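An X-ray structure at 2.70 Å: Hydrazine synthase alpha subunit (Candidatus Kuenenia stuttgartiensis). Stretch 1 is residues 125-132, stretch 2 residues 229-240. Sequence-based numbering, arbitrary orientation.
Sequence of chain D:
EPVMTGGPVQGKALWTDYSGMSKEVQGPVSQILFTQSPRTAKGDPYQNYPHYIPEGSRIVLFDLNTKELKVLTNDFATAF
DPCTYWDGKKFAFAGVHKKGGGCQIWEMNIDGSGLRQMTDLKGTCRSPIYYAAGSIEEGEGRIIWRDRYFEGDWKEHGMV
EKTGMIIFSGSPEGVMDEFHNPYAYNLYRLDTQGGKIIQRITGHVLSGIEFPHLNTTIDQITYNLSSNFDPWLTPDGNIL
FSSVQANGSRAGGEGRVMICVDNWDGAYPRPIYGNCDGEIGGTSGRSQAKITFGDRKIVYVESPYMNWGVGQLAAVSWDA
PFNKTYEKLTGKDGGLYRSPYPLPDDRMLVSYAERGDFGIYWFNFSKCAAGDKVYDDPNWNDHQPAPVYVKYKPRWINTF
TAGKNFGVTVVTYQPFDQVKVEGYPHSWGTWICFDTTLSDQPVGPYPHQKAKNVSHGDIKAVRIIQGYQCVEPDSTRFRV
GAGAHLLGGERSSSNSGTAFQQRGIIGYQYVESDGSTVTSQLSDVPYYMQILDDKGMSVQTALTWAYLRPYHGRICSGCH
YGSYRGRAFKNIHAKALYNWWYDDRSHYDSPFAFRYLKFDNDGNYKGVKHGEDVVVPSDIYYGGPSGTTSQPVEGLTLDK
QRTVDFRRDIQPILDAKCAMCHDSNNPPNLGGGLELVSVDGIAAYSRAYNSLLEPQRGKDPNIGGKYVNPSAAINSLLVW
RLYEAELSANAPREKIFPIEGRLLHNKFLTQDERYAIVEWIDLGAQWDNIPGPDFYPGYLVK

Stretch 1 (125-132) CRSPIYYA
Stretch 2 229-240: FDPWLTPDGNIL

Arg126 and Asp230 form a salt bridge across the two stretches, with Arg126 NH1 3.6 Å from Asp230 OD1. The arginine reaches it with chi angles p, t, m and a chi4 of -97°. Its CA-to-CB bond points sideways, but the end of the chain comes nearer. The aspartate CA-to-CB bond points away, and chi1 m with chi2 12° brings the carboxylate back.

A water lies beside this pair. It accepts from Asp230 N at 2.9 Å and is hydrogen-bonded to Ser127 OG at 3.0 Å. The water oxygen is also 2.8 Å from Arg126 NH1 and 3.0 Å from Asp230 OD1. Ser127 is chi1 m.

At the other end, Tyr131 OH is 2.8 Å from Gly237 O. The hydroxyl proton has another acceptor within reach, so this bond is not settled. Tyr131 is chi1 t, chi2 67°.

Gly237 closes a type I turn that starts at Thr234. Its phi/psi of 91/30 would jam a CB against the preceding carbonyl O, which by itself calls for glycine. Gly237 N donates to Thr234 O at 3.0 Å, and Thr234 N to Asn238 O at 2.8 Å. Side chains brace the loop: Asn238 N donates to Thr234 OG1 at a very short 2.5 Å, and Thr234 OG1 and Asn238 ND2 each donate to Asp236 OD1 at 2.6 Å. Beyond the turn the chain doubles back. Leu240 N donates to Trp232 O at 2.9 Å; the return bond, Trp232 N to Leu240 O at 2.6 Å, is weak.

Strands 125-131 and 229-233 run parallel, at 4°, with axes 6.8 Å apart at closest approach. No backbone hydrogen bond joins them; the contact is made largely by side chains. In register, Ser127 CA lies 6.0 Å from Asp230 CA. Ile129 CA lies 6.8 Å from Trp232 CA. Tyr131 CA lies 7.9 Å from Leu233 CA. Ser127 at 47/61 and Asp230 at 48/65 share an unusual positive phi, and each precedes a C-gamma endo proline.

Ile129 points toward stretch 2 and has the largest covered area. With chi1 p and chi2 t, its CD1 lies 3.9 Å from Pro231 CB and 4.1 Å from Leu233 CD2. Its CG2 lies 3.7 Å from Trp232 CE3. Trp232 is chi1 t, chi2 -119°. Leu233, m then t, places CD2 at the edge of the Tyr131 ring, 3.9 Å from Tyr131 CD1. Ile239, m and m, brings CD1 within 4.3 Å of Tyr131 CD1. Pro128 points away and makes no contact.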

# COMPACT_ATOMS: atom_id res chain seq x y z
N CYS D 125 -30.19 7.13 17.39
CA CYS D 125 -29.26 7.47 18.47
C CYS D 125 -28.71 6.22 19.15
O CYS D 125 -29.45 5.25 19.35
CB CYS D 125 -29.94 8.37 19.50
SG CYS D 125 -30.75 9.84 18.84
N ARG D 126 -27.43 6.24 19.51
CA ARG D 126 -26.83 5.14 20.25
C ARG D 126 -25.53 5.51 20.96
O ARG D 126 -25.02 6.63 20.83
CB ARG D 126 -26.58 3.96 19.30
CG ARG D 126 -25.64 4.26 18.14
CD ARG D 126 -25.43 3.03 17.28
NE ARG D 126 -24.86 1.92 18.04
CZ ARG D 126 -23.56 1.63 18.08
NH1 ARG D 126 -22.69 2.36 17.39
NH2 ARG D 126 -23.13 0.60 18.80
N SER D 127 -25.00 4.53 21.70
CA SER D 127 -23.78 4.67 22.50
C SER D 127 -23.72 5.93 23.37
O SER D 127 -22.82 6.76 23.19
CB SER D 127 -22.55 4.62 21.59
OG SER D 127 -22.44 3.36 20.95
N PRO D 128 -24.67 6.09 24.30
CA PRO D 128 -24.61 7.23 25.22
C PRO D 128 -23.59 7.02 26.34
O PRO D 128 -23.41 5.89 26.80
CB PRO D 128 -26.03 7.29 25.78
CG PRO D 128 -26.47 5.87 25.79
CD PRO D 128 -25.82 5.21 24.60
N ILE D 129 -22.94 8.10 26.78
CA ILE D 129 -22.06 8.04 27.94
C ILE D 129 -22.28 9.26 28.83
O ILE D 129 -22.75 10.31 28.36
CB ILE D 129 -20.57 7.98 27.55
CG1 ILE D 129 -20.18 9.20 26.71
CG2 ILE D 129 -20.25 6.69 26.81
CD1 ILE D 129 -18.70 9.29 26.41
N TYR D 130 -21.94 9.13 30.10
CA TYR D 130 -22.05 10.24 31.03
C TYR D 130 -20.74 11.01 31.12
O TYR D 130 -19.67 10.42 31.29
CB TYR D 130 -22.47 9.76 32.43
CG TYR D 130 -23.88 9.22 32.49
CD1 TYR D 130 -24.97 10.06 32.32
CD2 TYR D 130 -24.12 7.88 32.74
CE1 TYR D 130 -26.26 9.57 32.39
CE2 TYR D 130 -25.40 7.38 32.81
CZ TYR D 130 -26.47 8.23 32.63
OH TYR D 130 -27.76 7.75 32.70
N TYR D 131 -20.82 12.32 30.99
CA TYR D 131 -19.68 13.19 31.17
C TYR D 131 -20.03 14.20 32.25
O TYR D 131 -20.95 14.99 32.08
CB TYR D 131 -19.31 13.90 29.87
CG TYR D 131 -18.07 14.76 29.98
CD1 TYR D 131 -16.82 14.20 30.18
CD2 TYR D 131 -18.15 16.15 29.87
CE1 TYR D 131 -15.69 14.98 30.28
CE2 TYR D 131 -17.02 16.94 29.97
CZ TYR D 131 -15.80 16.35 30.17
OH TYR D 131 -14.67 17.13 30.26
N ALA D 132 -19.30 14.20 33.35
CA ALA D 132 -19.72 15.02 34.46
C ALA D 132 -19.11 16.41 34.34
O ALA D 132 -17.91 16.60 34.54
CB ALA D 132 -19.33 14.36 35.77
N PHE D 229 -18.39 7.82 15.93
CA PHE D 229 -19.11 6.91 16.81
C PHE D 229 -18.28 6.37 17.97
O PHE D 229 -17.09 6.65 18.09
CB PHE D 229 -19.65 5.74 15.99
CG PHE D 229 -18.59 4.96 15.25
CD1 PHE D 229 -18.16 5.38 14.00
CD2 PHE D 229 -18.04 3.82 15.80
CE1 PHE D 229 -17.18 4.67 13.32
CE2 PHE D 229 -17.07 3.10 15.12
CZ PHE D 229 -16.64 3.53 13.88
N ASP D 230 -18.94 5.57 18.81
CA ASP D 230 -18.34 4.96 20.00
C ASP D 230 -17.56 5.94 20.87
O ASP D 230 -16.34 5.81 21.02
CB ASP D 230 -17.44 3.80 19.58
CG ASP D 230 -18.22 2.64 19.00
OD1 ASP D 230 -19.42 2.81 18.71
OD2 ASP D 230 -17.63 1.55 18.83
N PRO D 231 -18.25 6.93 21.47
CA PRO D 231 -17.57 7.89 22.35
C PRO D 231 -17.24 7.30 23.71
O PRO D 231 -17.99 6.46 24.22
CB PRO D 231 -18.60 9.02 22.48
CG PRO D 231 -19.91 8.34 22.34
CD PRO D 231 -19.69 7.21 21.36
N TRP D 232 -16.12 7.72 24.29
CA TRP D 232 -15.69 7.25 25.60
C TRP D 232 -14.92 8.35 26.32
O TRP D 232 -14.90 9.49 25.87
CB TRP D 232 -14.85 5.98 25.47
CG TRP D 232 -14.79 5.13 26.71
CD1 TRP D 232 -13.68 4.81 27.44
CD2 TRP D 232 -15.90 4.52 27.38
NE1 TRP D 232 -14.03 4.03 28.51
CE2 TRP D 232 -15.39 3.83 28.50
CE3 TRP D 232 -17.28 4.47 27.14
CZ2 TRP D 232 -16.20 3.11 29.37
CZ3 TRP D 232 -18.08 3.76 28.01
CH2 TRP D 232 -17.54 3.09 29.11
N LEU D 233 -14.29 8.01 27.44
CA LEU D 233 -13.61 9.01 28.27
C LEU D 233 -12.09 8.86 28.27
O LEU D 233 -11.57 7.76 28.42
CB LEU D 233 -14.14 8.95 29.70
CG LEU D 233 -15.65 9.12 29.87
CD1 LEU D 233 -16.05 8.94 31.33
CD2 LEU D 233 -16.10 10.47 29.34
N THR D 234 -11.40 9.98 28.12
CA THR D 234 -9.95 10.02 28.26
C THR D 234 -9.59 10.29 29.72
O THR D 234 -10.37 10.91 30.44
CB THR D 234 -9.31 11.10 27.36
OG1 THR D 234 -9.64 12.40 27.87
CG2 THR D 234 -9.81 10.97 25.93
N PRO D 235 -8.42 9.81 30.16
CA PRO D 235 -7.99 10.03 31.55
C PRO D 235 -7.83 11.51 31.91
O PRO D 235 -7.90 11.86 33.09
CB PRO D 235 -6.65 9.29 31.62
CG PRO D 235 -6.72 8.27 30.54
CD PRO D 235 -7.49 8.93 29.43
N ASP D 236 -7.61 12.36 30.91
CA ASP D 236 -7.47 13.79 31.14
C ASP D 236 -8.79 14.55 30.94
O ASP D 236 -8.81 15.78 30.98
CB ASP D 236 -6.38 14.39 30.25
CG ASP D 236 -6.38 13.82 28.85
OD1 ASP D 236 -7.45 13.80 28.21
OD2 ASP D 236 -5.30 13.38 28.39
N GLY D 237 -9.88 13.82 30.71
CA GLY D 237 -11.19 14.44 30.62
C GLY D 237 -11.69 14.89 29.26
O GLY D 237 -12.46 15.86 29.17
N ASN D 238 -11.26 14.22 28.20
CA ASN D 238 -11.80 14.48 26.87
C ASN D 238 -12.58 13.27 26.33
O ASN D 238 -12.67 12.24 26.99
CB ASN D 238 -10.68 14.86 25.90
CG ASN D 238 -9.88 16.05 26.39
OD1 ASN D 238 -10.20 17.20 26.09
ND2 ASN D 238 -8.83 15.77 27.16
N ILE D 239 -13.13 13.41 25.13
CA ILE D 239 -13.94 12.36 24.53
C ILE D 239 -13.17 11.55 23.49
O ILE D 239 -12.73 12.09 22.47
CB ILE D 239 -15.20 12.94 23.86
CG1 ILE D 239 -15.96 13.85 24.83
CG2 ILE D 239 -16.10 11.82 23.34
CD1 ILE D 239 -16.45 13.13 26.08
N LEU D 240 -13.00 10.26 23.76
CA LEU D 240 -12.31 9.35 22.86
C LEU D 240 -13.30 8.62 21.97
O LEU D 240 -14.28 8.04 22.46
CB LEU D 240 -11.48 8.34 23.67
CG LEU D 240 -10.75 7.24 22.89
CD1 LEU D 240 -9.44 7.77 22.32
CD2 LEU D 240 -10.50 6.03 23.77
O HOH W 1 -21.70 4.74 18.35